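Local atomic coordinates of VirX1 (Cyanophage Syn10, PDB entry 6QGM), a protein that iodinates diverse substrates and, as a viral member of the tryptophan halogenase family, probably depends on a flavin cofactor. Residues G115-K120 with E495-D500; I111-K116 with A131-S136; G191-Y196 with S230-E235; A33-P38 with K207-D212. All coordinates share one frame; numbering follows the deposited sequence.

The four contacts form two clusters on opposite sides of the chain's centre. Interactions 1 and 2 have centres about 10 Å apart and share helix 113-120, with Leu-117 of the first touching Phe-133 of the second. Interactions 3 and 4 have centres about 8 Å apart and both involve the Rossmann-type sheet, where strand 187-198 lies between strands 31-36 and 206-211. Centres in different clusters are about 50 to 63 Å apart. Along the chain, interaction 2 nests inside the loop closed by interaction 4, whereas interactions 3 and 4 cross. Interaction 1 brings the late helix 494-512 back to helix 113-120. The chain thus joins a probable nucleotide-binding region to a distant helical one.

Interaction 1 of 4, residues G115-K120 with E495-D500; sequences GKLANK and EDIRKD
Leu-117 meets Ile-497 and Arg-498 where two helices far apart in sequence pack together. Helix 113-120 supplies one side and the late helix 494-512 the other. The contact is small and apolar, with no hydrogen bond between the two segments. Within 495-500, Glu-495 comes first. Its carbonyl O accepts Lys-499 N at 3.1 Å, a regular helical bond. Its carboxylate does not touch 115-120, but OE2 is hydrogen-bonded to Tyr-121 OH, just past that segment. One residue on, Asp-496 O takes the bond from Asp-500 N at 2.8 Å. Ile-497 is the first residue to touch. Its CG1 lies beside the backbone N (chi1 -64°), which leaves the CG2 branch anti to that N and turned to the other helix. CG2 of Ile-497 reaches Leu-117 CD1 at 3.9 Å. The two side chains cross at about a right angle, and one methyl of each makes the contact. Arg-498 follows and is the residue nearest Leu-117 in the backbone. It offers the start of its side chain and its backbone, not its charge. The guanidinium lies beyond this contact, in a salt bridge from NE to Asp-124 and a cation-pi contact with Tyr-121. On the 115-120 side, Lys-116 and Lys-120 both form salt bridges with Asp-491. The fork of Leu-117 serves two residues. CD1 goes to Ile-497, while Leu-117 CD2 approaches Arg-498 N at 4.2 Å and Arg-498 CB at 4.3 Å.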
loop_
_atom_site.group_PDB
_atom_site.type_symbol
_atom_site.label_atom_id
_atom_site.label_comp_id
_atom_site.label_asym_id
_atom_site.label_seq_id
_atom_site.Cartn_x
_atom_site.Cartn_y
_atom_site.Cartn_z
ATOM N N GLY B 115 5.984 -22.663 -15.688
ATOM C CA GLY B 115 4.651 -22.609 -16.317
ATOM C C GLY B 115 4.719 -22.720 -17.835
ATOM O O GLY B 115 3.894 -23.463 -18.390
ATOM N N LYS B 116 5.645 -22.011 -18.500
ATOM C CA LYS B 116 5.806 -22.094 -19.973
ATOM C C LYS B 116 6.225 -23.520 -20.357
ATOM O O LYS B 116 5.646 -24.051 -21.328
ATOM C CB LYS B 116 6.783 -21.036 -20.486
ATOM C CG LYS B 116 6.271 -19.610 -20.345
ATOM C CD LYS B 116 7.140 -18.546 -20.975
ATOM C CE LYS B 116 7.261 -18.660 -22.480
ATOM N NZ LYS B 116 7.514 -17.341 -23.110
ATOM N N LEU B 117 7.155 -24.126 -19.603
ATOM C CA LEU B 117 7.588 -25.537 -19.799
ATOM C C LEU B 117 6.365 -26.464 -19.712
ATOM O O LEU B 117 6.218 -27.341 -20.596
ATOM C CB LEU B 117 8.640 -25.924 -18.750
ATOM C CG LEU B 117 10.037 -25.346 -18.970
ATOM C CD1 LEU B 117 10.968 -25.684 -17.818
ATOM C CD2 LEU B 117 10.616 -25.867 -20.264
ATOM N N ALA B 118 5.533 -26.270 -18.683
ATOM C CA ALA B 118 4.298 -27.049 -18.421
ATOM C C ALA B 118 3.346 -26.958 -19.625
ATOM O O ALA B 118 2.753 -27.999 -19.973
ATOM C CB ALA B 118 3.639 -26.568 -17.158
ATOM N N ASN B 119 3.226 -25.785 -20.262
ATOM C CA ASN B 119 2.324 -25.563 -21.427
ATOM C C ASN B 119 2.909 -26.246 -22.663
ATOM O O ASN B 119 2.160 -26.940 -23.369
ATOM C CB ASN B 119 2.066 -24.074 -21.682
ATOM C CG ASN B 119 0.988 -23.494 -20.783
ATOM O OD1 ASN B 119 0.082 -24.210 -20.342
ATOM N ND2 ASN B 119 1.075 -22.195 -20.512
ATOM N N LYS B 120 4.208 -26.054 -22.908
ATOM C CA LYS B 120 4.913 -26.549 -24.114
ATOM C C LYS B 120 5.096 -28.065 -24.039
ATOM O O LYS B 120 4.936 -28.712 -25.073
ATOM C CB LYS B 120 6.265 -25.857 -24.232
ATOM C CG LYS B 120 6.205 -24.364 -24.517
ATOM C CD LYS B 120 7.603 -23.798 -24.759
ATOM C CE LYS B 120 7.599 -22.657 -25.746
ATOM N NZ LYS B 120 7.005 -21.469 -25.109
ATOM N N GLU B 495 13.436 -25.466 -25.677
ATOM C CA GLU B 495 13.868 -26.841 -26.070
ATOM C C GLU B 495 15.131 -27.204 -25.287
ATOM O O GLU B 495 15.207 -28.353 -24.824
ATOM C CB GLU B 495 14.172 -26.921 -27.566
ATOM C CG GLU B 495 12.927 -26.871 -28.425
ATOM C CD GLU B 495 12.151 -28.172 -28.409
ATOM O OE1 GLU B 495 12.814 -29.220 -28.625
ATOM O OE2 GLU B 495 10.882 -28.169 -28.297
ATOM N N ASP B 496 16.062 -26.255 -25.127
ATOM C CA ASP B 496 17.351 -26.454 -24.413
ATOM C C ASP B 496 17.093 -26.462 -22.900
ATOM O O ASP B 496 17.702 -27.298 -22.216
ATOM C CB ASP B 496 18.394 -25.397 -24.769
ATOM C CG ASP B 496 19.077 -25.566 -26.107
ATOM O OD1 ASP B 496 18.966 -26.651 -26.745
ATOM O OD2 ASP B 496 19.731 -24.607 -26.491
ATOM N N ILE B 497 16.222 -25.579 -22.392
ATOM C CA ILE B 497 15.882 -25.557 -20.943
ATOM C C ILE B 497 15.301 -26.923 -20.599
ATOM O O ILE B 497 15.721 -27.498 -19.578
ATOM C CB ILE B 497 14.932 -24.406 -20.571
ATOM C CG1 ILE B 497 15.569 -23.039 -20.808
ATOM C CG2 ILE B 497 14.506 -24.536 -19.124
ATOM C CD1 ILE B 497 14.681 -21.867 -20.494
ATOM N N ARG B 498 14.390 -27.424 -21.435
ATOM C CA ARG B 498 13.713 -28.741 -21.263
ATOM C C ARG B 498 14.755 -29.861 -21.195
ATOM O O ARG B 498 14.845 -30.513 -20.148
ATOM C CB ARG B 498 12.740 -28.972 -22.419
ATOM C CG ARG B 498 12.137 -30.362 -22.456
ATOM C CD ARG B 498 11.266 -30.524 -23.680
ATOM N NE ARG B 498 10.831 -31.900 -23.808
ATOM C CZ ARG B 498 11.584 -32.887 -24.254
ATOM N NH1 ARG B 498 12.812 -32.642 -24.667
ATOM N NH2 ARG B 498 11.108 -34.112 -24.331
ATOM N N LYS B 499 15.503 -30.068 -22.282
ATOM C CA LYS B 499 16.523 -31.146 -22.420
ATOM C C LYS B 499 17.523 -31.030 -21.268
ATOM O O LYS B 499 17.765 -32.043 -20.620
ATOM C CB LYS B 499 17.204 -31.051 -23.798
ATOM C CG LYS B 499 18.421 -31.931 -24.068
ATOM C CD LYS B 499 19.512 -31.226 -24.883
ATOM C CE LYS B 499 20.637 -32.154 -25.263
ATOM N NZ LYS B 499 20.140 -33.224 -26.157
ATOM N N ASP B 500 18.062 -29.837 -21.013
ATOM C CA ASP B 500 19.103 -29.594 -19.977
ATOM C C ASP B 500 18.534 -29.923 -18.600
ATOM O O ASP B 500 19.229 -30.615 -17.834
ATOM C CB ASP B 500 19.641 -28.162 -20.004
ATOM C CG ASP B 500 20.600 -27.893 -21.163
ATOM O OD1 ASP B 500 21.005 -28.863 -21.854
ATOM O OD2 ASP B 500 20.938 -26.715 -21.381
#

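Interaction 2 of 4, residues I111-K116 with A131-S136; sequences INTWGK and ARFVNS
Phe-133 lies against Trp-114 and Thr-113 in a buried aromatic contact between two successive helices joined by a loop. Helix 113-120 comes first, and the short helix 129-134, weakly bonded in this segment, comes second. Phe-133 is the central residue. Its CG is anti to the backbone N (chi1 -174°), which carries the ring out to the first helix. The ring then meets two successive residues there. On its near side, Phe-133 CD2 approaches Trp-114 CB at 3.8 Å.
Trp-114 adds its indole. Trp-114 CD1 touches Phe-133 CB at 3.8 Å and lies near the ring atom CG. The five-membered ring of Trp-114 and the phenyl ring of Phe-133 have centroids 5.6 Å apart, and their planes are inclined at 52°. The indole N-H is used elsewhere: NE1 is hydrogen-bonded to Thr-129 OG1, near the start of the second helix. Phe-130 packs edge-to-face with the same indole, and Trp-501 of helix 494-512 meets the Phe-133 ring, so the aromatic contact extends beyond the two segments.
Thr-113 divides its branches between two tasks. Its hydroxyl is hydrogen-bonded to Gly-110 O. Its methyl CG2 is anti to the backbone N and serves the phenyl ring. The two side chains cross at about a right angle, and Thr-113 CG2 lies 3.9 Å from Phe-133 CZ.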
loop_
_atom_site.group_PDB
_atom_site.type_symbol
_atom_site.label_atom_id
_atom_site.label_comp_id
_atom_site.label_asym_id
_atom_site.label_seq_id
_atom_site.Cartn_x
_atom_site.Cartn_y
_atom_site.Cartn_z
ATOM N N ILE B 111 10.351 -16.492 -12.738
ATOM C CA ILE B 111 9.503 -17.504 -12.023
ATOM C C ILE B 111 8.480 -18.168 -12.961
ATOM O O ILE B 111 8.021 -19.300 -12.642
ATOM C CB ILE B 111 8.821 -16.860 -10.805
ATOM C CG1 ILE B 111 8.074 -17.890 -9.951
ATOM C CG2 ILE B 111 7.905 -15.727 -11.223
ATOM C CD1 ILE B 111 7.704 -17.405 -8.554
ATOM N N ASN B 112 8.109 -17.491 -14.058
ATOM C CA ASN B 112 7.090 -17.944 -15.045
ATOM C C ASN B 112 7.667 -19.018 -15.986
ATOM O O ASN B 112 6.892 -19.542 -16.823
ATOM C CB ASN B 112 6.510 -16.774 -15.845
ATOM C CG ASN B 112 5.885 -15.706 -14.957
ATOM O OD1 ASN B 112 5.430 -15.994 -13.851
ATOM N ND2 ASN B 112 5.866 -14.463 -15.394
ATOM N N THR B 113 8.965 -19.329 -15.876
ATOM C CA THR B 113 9.659 -20.320 -16.742
ATOM C C THR B 113 8.968 -21.680 -16.591
ATOM O O THR B 113 8.593 -22.271 -17.630
ATOM C CB THR B 113 11.168 -20.387 -16.445
ATOM O OG1 THR B 113 11.770 -19.114 -16.690
ATOM C CG2 THR B 113 11.911 -21.426 -17.263
ATOM N N TRP B 114 8.784 -22.165 -15.362
ATOM C CA TRP B 114 8.214 -23.523 -15.148
ATOM C C TRP B 114 6.860 -23.653 -15.861
ATOM O O TRP B 114 6.639 -24.676 -16.535
ATOM C CB TRP B 114 8.094 -23.898 -13.669
ATOM C CG TRP B 114 7.457 -25.244 -13.564
ATOM C CD1 TRP B 114 8.045 -26.461 -13.753
ATOM C CD2 TRP B 114 6.056 -25.495 -13.415
ATOM N NE1 TRP B 114 7.117 -27.454 -13.664
ATOM C CE2 TRP B 114 5.883 -26.892 -13.466
ATOM C CE3 TRP B 114 4.939 -24.677 -13.228
ATOM C CZ2 TRP B 114 4.632 -27.488 -13.302
ATOM C CZ3 TRP B 114 3.704 -25.261 -13.092
ATOM C CH2 TRP B 114 3.561 -26.648 -13.113
ATOM N N GLY B 115 5.984 -22.663 -15.688
ATOM C CA GLY B 115 4.651 -22.609 -16.317
ATOM C C GLY B 115 4.719 -22.720 -17.835
ATOM O O GLY B 115 3.894 -23.463 -18.390
ATOM N N LYS B 116 5.645 -22.011 -18.500
ATOM C CA LYS B 116 5.806 -22.094 -19.973
ATOM C C LYS B 116 6.225 -23.520 -20.357
ATOM O O LYS B 116 5.646 -24.051 -21.328
ATOM C CB LYS B 116 6.783 -21.036 -20.486
ATOM C CG LYS B 116 6.271 -19.610 -20.345
ATOM C CD LYS B 116 7.140 -18.546 -20.975
ATOM C CE LYS B 116 7.261 -18.660 -22.480
ATOM N NZ LYS B 116 7.514 -17.341 -23.110
ATOM N N ALA B 131 8.073 -28.005 -7.934
ATOM C CA ALA B 131 8.891 -28.036 -6.700
ATOM C C ALA B 131 10.319 -28.501 -7.055
ATOM O O ALA B 131 11.288 -27.862 -6.611
ATOM C CB ALA B 131 8.233 -28.927 -5.676
ATOM N N ARG B 132 10.430 -29.572 -7.849
ATOM C CA ARG B 132 11.717 -30.131 -8.318
ATOM C C ARG B 132 12.477 -29.054 -9.075
ATOM O O ARG B 132 13.695 -28.990 -8.931
ATOM C CB ARG B 132 11.494 -31.313 -9.256
ATOM C CG ARG B 132 10.499 -32.334 -8.742
ATOM C CD ARG B 132 11.005 -33.727 -8.987
ATOM N NE ARG B 132 9.944 -34.690 -8.741
ATOM C CZ ARG B 132 9.208 -35.267 -9.675
ATOM N NH1 ARG B 132 9.415 -35.011 -10.959
ATOM N NH2 ARG B 132 8.273 -36.127 -9.316
ATOM N N PHE B 133 11.763 -28.257 -9.869
ATOM C CA PHE B 133 12.350 -27.278 -10.808
ATOM C C PHE B 133 12.816 -26.034 -10.051
ATOM O O PHE B 133 13.554 -25.267 -10.648
ATOM C CB PHE B 133 11.349 -26.916 -11.904
ATOM C CG PHE B 133 11.899 -26.035 -13.001
ATOM C CD1 PHE B 133 12.607 -26.579 -14.064
ATOM C CD2 PHE B 133 11.714 -24.663 -12.972
ATOM C CE1 PHE B 133 13.117 -25.763 -15.068
ATOM C CE2 PHE B 133 12.217 -23.859 -13.984
ATOM C CZ PHE B 133 12.918 -24.402 -15.030
ATOM N N VAL B 134 12.415 -25.815 -8.802
ATOM C CA VAL B 134 12.777 -24.550 -8.083
ATOM C C VAL B 134 13.439 -24.842 -6.737
ATOM O O VAL B 134 14.016 -23.902 -6.166
ATOM C CB VAL B 134 11.565 -23.625 -7.897
ATOM C CG1 VAL B 134 10.975 -23.242 -9.245
ATOM C CG2 VAL B 134 10.518 -24.240 -6.967
ATOM N N ASN B 135 13.394 -26.089 -6.259
ATOM C CA ASN B 135 13.891 -26.452 -4.907
ATOM C C ASN B 135 14.387 -27.897 -4.950
ATOM O O ASN B 135 13.621 -28.791 -5.333
ATOM C CB ASN B 135 12.829 -26.204 -3.834
ATOM C CG ASN B 135 13.315 -26.576 -2.459
ATOM O OD1 ASN B 135 13.938 -27.627 -2.307
ATOM N ND2 ASN B 135 13.028 -25.729 -1.465
ATOM N N SER B 136 15.645 -28.101 -4.576
ATOM C CA SER B 136 16.345 -29.408 -4.630
ATOM C C SER B 136 16.112 -30.154 -3.314
ATOM O O SER B 136 16.264 -31.385 -3.293
ATOM C CB SER B 136 17.822 -29.221 -4.941
ATOM O OG SER B 136 18.002 -28.506 -6.165
#

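Interaction 3 of 4, residues G191-Y196 with S230-E235; sequences GKVTGY and SLLLGE
Val-193 packs against Leu-231 and Leu-232, and the close part of the contact is confined to these three residues. Leu-231 CD2 does most of the touching. It lies 3.8 Å from Val-193 CG1 and 3.6 Å from Val-193 O, so one methyl meets both the side chain and the backbone of the valine. The valine and leucine side chains lie alongside each other, pointing opposite ways. CG1 of Val-193 is anti to its backbone N (chi1 174°), and Val-193 CG1 also faces Leu-232 CD1, 4.3 Å away. Val-10 of strand 6-10 touches both Val-193 and Leu-232 and continues the apolar layer.
This is a strand-to-helix contact of the Rossmann-type fold. Strand 187-198 belongs to the mixed sheet, and helix 231-236 follows strand 221-224 of the same sheet. Asp-224 at the end of that strand accepts hydrogen bonds through OD2 from Leu-232 N and Leu-233 N, which ties the helix start to the sheet. The helix's own first turn is of the wide pi type, with Glu-235 N bonded to Ser-230 O at 3.0 Å. Gly-234 N bonds weakly to the same O. It also bonds to Ser-230 OG, whose second partner is Ser-347 O.
The other side is loose. Glu-235 is exposed, and its side chain makes no contact with 191-196. Tyr-196 makes no close contact with the helix segment and meets the Phe-236 ring instead.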
loop_
_atom_site.group_PDB
_atom_site.type_symbol
_atom_site.label_atom_id
_atom_site.label_comp_id
_atom_site.label_asym_id
_atom_site.label_seq_id
_atom_site.Cartn_x
_atom_site.Cartn_y
_atom_site.Cartn_z
ATOM N N GLY B 191 0.378 -27.525 41.291
ATOM C CA GLY B 191 -0.916 -26.997 41.740
ATOM C C GLY B 191 -1.878 -26.726 40.602
ATOM O O GLY B 191 -1.440 -26.603 39.454
ATOM N N LYS B 192 -3.164 -26.702 40.940
ATOM C CA LYS B 192 -4.297 -26.350 40.050
ATOM C C LYS B 192 -4.645 -24.886 40.328
ATOM O O LYS B 192 -4.895 -24.560 41.503
ATOM C CB LYS B 192 -5.481 -27.286 40.331
ATOM C CG LYS B 192 -6.779 -26.935 39.613
ATOM C CD LYS B 192 -7.799 -28.024 39.610
ATOM C CE LYS B 192 -9.191 -27.522 39.299
ATOM N NZ LYS B 192 -10.198 -28.482 39.807
ATOM N N VAL B 193 -4.607 -24.038 39.299
ATOM C CA VAL B 193 -5.146 -22.646 39.334
ATOM C C VAL B 193 -6.675 -22.733 39.374
ATOM O O VAL B 193 -7.243 -23.240 38.389
ATOM C CB VAL B 193 -4.685 -21.826 38.120
ATOM C CG1 VAL B 193 -5.351 -20.459 38.086
ATOM C CG2 VAL B 193 -3.171 -21.709 38.106
ATOM N N THR B 194 -7.301 -22.271 40.463
ATOM C CA THR B 194 -8.762 -22.404 40.717
ATOM C C THR B 194 -9.472 -21.063 40.515
ATOM O O THR B 194 -10.645 -21.099 40.115
ATOM C CB THR B 194 -9.050 -22.985 42.107
ATOM O OG1 THR B 194 -8.631 -22.080 43.133
ATOM C CG2 THR B 194 -8.385 -24.330 42.306
ATOM N N GLY B 195 -8.802 -19.938 40.779
ATOM C CA GLY B 195 -9.421 -18.600 40.724
ATOM C C GLY B 195 -8.394 -17.481 40.649
ATOM O O GLY B 195 -7.185 -17.763 40.425
ATOM N N TYR B 196 -8.857 -16.244 40.849
ATOM C CA TYR B 196 -8.041 -15.006 40.719
ATOM C C TYR B 196 -8.692 -13.870 41.498
ATOM O O TYR B 196 -9.846 -13.964 41.808
ATOM C CB TYR B 196 -7.945 -14.583 39.254
ATOM C CG TYR B 196 -9.259 -14.125 38.680
ATOM C CD1 TYR B 196 -10.112 -15.029 38.076
ATOM C CD2 TYR B 196 -9.648 -12.800 38.719
ATOM C CE1 TYR B 196 -11.321 -14.642 37.520
ATOM C CE2 TYR B 196 -10.880 -12.408 38.210
ATOM C CZ TYR B 196 -11.699 -13.321 37.577
ATOM O OH TYR B 196 -12.888 -12.951 37.040
ATOM N N SER B 230 -7.738 -21.895 27.765
ATOM C CA SER B 230 -7.457 -20.439 27.829
ATOM C C SER B 230 -7.989 -19.902 29.156
ATOM O O SER B 230 -8.811 -18.970 29.127
ATOM C CB SER B 230 -8.040 -19.699 26.642
ATOM O OG SER B 230 -7.554 -18.367 26.604
ATOM N N LEU B 231 -7.547 -20.485 30.276
ATOM C CA LEU B 231 -8.089 -20.189 31.628
ATOM C C LEU B 231 -7.855 -18.722 32.002
ATOM O O LEU B 231 -8.763 -18.126 32.556
ATOM C CB LEU B 231 -7.450 -21.133 32.647
ATOM C CG LEU B 231 -8.019 -21.018 34.053
ATOM C CD1 LEU B 231 -9.491 -21.467 34.067
ATOM C CD2 LEU B 231 -7.164 -21.796 35.061
ATOM N N LEU B 232 -6.674 -18.168 31.741
ATOM C CA LEU B 232 -6.290 -16.797 32.202
ATOM C C LEU B 232 -6.756 -15.749 31.182
ATOM O O LEU B 232 -7.407 -14.782 31.587
ATOM C CB LEU B 232 -4.777 -16.726 32.439
ATOM C CG LEU B 232 -4.319 -17.066 33.860
ATOM C CD1 LEU B 232 -4.820 -18.426 34.333
ATOM C CD2 LEU B 232 -2.800 -16.992 33.954
ATOM N N LEU B 233 -6.454 -15.940 29.900
ATOM C CA LEU B 233 -6.753 -14.939 28.843
ATOM C C LEU B 233 -8.257 -14.940 28.560
ATOM O O LEU B 233 -8.907 -13.877 28.723
ATOM C CB LEU B 233 -5.939 -15.266 27.587
ATOM C CG LEU B 233 -6.148 -14.317 26.410
ATOM C CD1 LEU B 233 -6.028 -12.866 26.854
ATOM C CD2 LEU B 233 -5.169 -14.604 25.286
ATOM N N GLY B 234 -8.773 -16.100 28.153
ATOM C CA GLY B 234 -10.178 -16.291 27.731
ATOM C C GLY B 234 -11.144 -16.223 28.910
ATOM O O GLY B 234 -12.051 -15.382 28.844
ATOM N N GLU B 235 -10.969 -17.071 29.933
ATOM C CA GLU B 235 -11.928 -17.198 31.053
ATOM C C GLU B 235 -11.746 -16.008 32.002
ATOM O O GLU B 235 -12.659 -15.166 32.049
ATOM C CB GLU B 235 -11.837 -18.549 31.777
ATOM C CG GLU B 235 -13.036 -18.744 32.722
ATOM C CD GLU B 235 -13.131 -20.045 33.496
ATOM O OE1 GLU B 235 -13.166 -21.091 32.839
ATOM O OE2 GLU B 235 -13.199 -20.011 34.754
#

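Interaction 4 of 4, residues A33-P38 with K207-D212; sequences ALIEDP and KYIILD
Asp-212 OD1 accepts a hydrogen bond from Lys-192 N, and Asp-212 N probably bonds back to Lys-192 O, so the backbone of Lys-192 is held at both N and O. These bonds tie the chain to strand 187-198 just after Leu-211, the residue that packs on Ile-35. The contact between the two segments is itself purely apolar. Both branches of Ile-35 are used. CG1 lies beside the backbone N (chi1 -64°), and its end, Ile-35 CD1, meets Ile-209 CD1 tip to tip at 3.9 Å. The other branch, CG2, is anti to the backbone N and packs on Leu-211 CD1, the two side chains crossing at a slant.
All three residues are buried, and each also touches Ile-217. Strands 31-36 and 206-211 are not neighbours in the Rossmann-type sheet. Strand 187-198 lies between them, parallel to 31-36 and antiparallel to 206-211. Their side chains meet across the face of this intervening strand, consistent with a strongly twisted or curled sheet edge. Strand 215-217 follows 206-211 in an antiparallel meander, while helix 14-26 touches Leu-34 of strand 31-36.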
loop_
_atom_site.group_PDB
_atom_site.type_symbol
_atom_site.label_atom_id
_atom_site.label_comp_id
_atom_site.label_asym_id
_atom_site.label_seq_id
_atom_site.Cartn_x
_atom_site.Cartn_y
_atom_site.Cartn_z
ATOM N N ALA B 33 8.395 -18.364 37.681
ATOM C CA ALA B 33 7.736 -19.566 38.239
ATOM C C ALA B 33 6.849 -20.177 37.156
ATOM O O ALA B 33 6.293 -19.402 36.330
ATOM C CB ALA B 33 6.949 -19.206 39.467
ATOM N N LEU B 34 6.762 -21.513 37.121
ATOM C CA LEU B 34 5.813 -22.250 36.244
ATOM C C LEU B 34 4.889 -23.117 37.097
ATOM O O LEU B 34 5.398 -23.989 37.828
ATOM C CB LEU B 34 6.569 -23.104 35.224
ATOM C CG LEU B 34 5.682 -23.693 34.127
ATOM C CD1 LEU B 34 6.394 -23.707 32.796
ATOM C CD2 LEU B 34 5.180 -25.081 34.498
ATOM N N ILE B 35 3.581 -22.874 36.976
ATOM C CA ILE B 35 2.500 -23.602 37.698
ATOM C C ILE B 35 1.960 -24.678 36.758
ATOM O O ILE B 35 1.483 -24.333 35.651
ATOM C CB ILE B 35 1.410 -22.617 38.157
ATOM C CG1 ILE B 35 1.960 -21.606 39.169
ATOM C CG2 ILE B 35 0.207 -23.359 38.696
ATOM C CD1 ILE B 35 1.298 -20.259 39.108
ATOM N N GLU B 36 2.050 -25.932 37.194
ATOM C CA GLU B 36 1.691 -27.134 36.401
ATOM C C GLU B 36 0.834 -28.009 37.318
ATOM O O GLU B 36 1.174 -28.100 38.507
ATOM C CB GLU B 36 2.994 -27.749 35.888
ATOM C CG GLU B 36 2.930 -29.215 35.509
ATOM C CD GLU B 36 4.302 -29.784 35.183
ATOM O OE1 GLU B 36 4.834 -29.449 34.115
ATOM O OE2 GLU B 36 4.859 -30.563 36.007
ATOM N N ASP B 37 -0.283 -28.544 36.814
ATOM C CA ASP B 37 -1.214 -29.433 37.560
ATOM C C ASP B 37 -0.707 -30.866 37.416
ATOM O O ASP B 37 -0.730 -31.414 36.315
ATOM C CB ASP B 37 -2.641 -29.305 37.032
ATOM C CG ASP B 37 -3.691 -30.056 37.836
ATOM O OD1 ASP B 37 -3.362 -31.146 38.375
ATOM O OD2 ASP B 37 -4.839 -29.534 37.916
ATOM N N PRO B 38 -0.223 -31.500 38.502
ATOM C CA PRO B 38 0.245 -32.883 38.422
ATOM C C PRO B 38 -0.808 -33.838 37.816
ATOM O O PRO B 38 -0.438 -34.723 37.083
ATOM C CB PRO B 38 0.551 -33.266 39.880
ATOM C CG PRO B 38 0.726 -31.949 40.619
ATOM C CD PRO B 38 -0.045 -30.907 39.836
ATOM N N LYS B 207 -4.243 -9.162 40.687
ATOM C CA LYS B 207 -3.454 -8.831 41.899
ATOM C C LYS B 207 -2.687 -10.090 42.302
ATOM O O LYS B 207 -1.531 -9.983 42.744
ATOM C CB LYS B 207 -4.385 -8.306 42.992
ATOM C CG LYS B 207 -3.702 -7.886 44.286
ATOM C CD LYS B 207 -4.563 -8.073 45.540
ATOM C CE LYS B 207 -5.594 -6.997 45.798
ATOM N NZ LYS B 207 -5.188 -6.156 46.946
ATOM N N TYR B 208 -3.332 -11.243 42.151
ATOM C CA TYR B 208 -2.739 -12.597 42.282
ATOM C C TYR B 208 -3.691 -13.607 41.634
ATOM O O TYR B 208 -4.837 -13.240 41.329
ATOM C CB TYR B 208 -2.461 -12.940 43.745
ATOM C CG TYR B 208 -3.647 -12.838 44.664
ATOM C CD1 TYR B 208 -3.960 -11.644 45.284
ATOM C CD2 TYR B 208 -4.422 -13.941 44.963
ATOM C CE1 TYR B 208 -4.999 -11.547 46.198
ATOM C CE2 TYR B 208 -5.462 -13.865 45.876
ATOM C CZ TYR B 208 -5.780 -12.656 46.465
ATOM O OH TYR B 208 -6.831 -12.598 47.335
ATOM N N ILE B 209 -3.223 -14.833 41.402
ATOM C CA ILE B 209 -4.102 -15.981 41.022
ATOM C C ILE B 209 -4.108 -16.953 42.206
ATOM O O ILE B 209 -3.145 -16.895 43.015
ATOM C CB ILE B 209 -3.651 -16.648 39.704
ATOM C CG1 ILE B 209 -2.200 -17.128 39.775
ATOM C CG2 ILE B 209 -3.891 -15.716 38.525
ATOM C CD1 ILE B 209 -1.782 -17.995 38.621
ATOM N N ILE B 210 -5.151 -17.782 42.304
ATOM C CA ILE B 210 -5.343 -18.728 43.437
ATOM C C ILE B 210 -4.993 -20.143 42.969
ATOM O O ILE B 210 -5.462 -20.553 41.871
ATOM C CB ILE B 210 -6.770 -18.665 44.015
ATOM C CG1 ILE B 210 -7.324 -17.250 44.057
ATOM C CG2 ILE B 210 -6.797 -19.314 45.392
ATOM C CD1 ILE B 210 -6.477 -16.331 44.829
ATOM N N LEU B 211 -4.223 -20.846 43.811
ATOM C CA LEU B 211 -3.782 -22.251 43.644
ATOM C C LEU B 211 -4.531 -23.142 44.639
ATOM O O LEU B 211 -4.429 -22.876 45.853
ATOM C CB LEU B 211 -2.275 -22.304 43.899
ATOM C CG LEU B 211 -1.507 -23.180 42.921
ATOM C CD1 LEU B 211 -1.329 -22.453 41.599
ATOM C CD2 LEU B 211 -0.163 -23.593 43.499
ATOM N N ASP B 212 -5.236 -24.166 44.146
ATOM C CA ASP B 212 -5.929 -25.187 44.982
ATOM C C ASP B 212 -6.848 -24.496 45.998
ATOM O O ASP B 212 -6.874 -24.936 47.172
ATOM C CB ASP B 212 -4.900 -26.092 45.670
ATOM C CG ASP B 212 -3.896 -26.702 44.710
ATOM O OD1 ASP B 212 -4.329 -27.141 43.609
ATOM O OD2 ASP B 212 -2.692 -26.721 45.067
#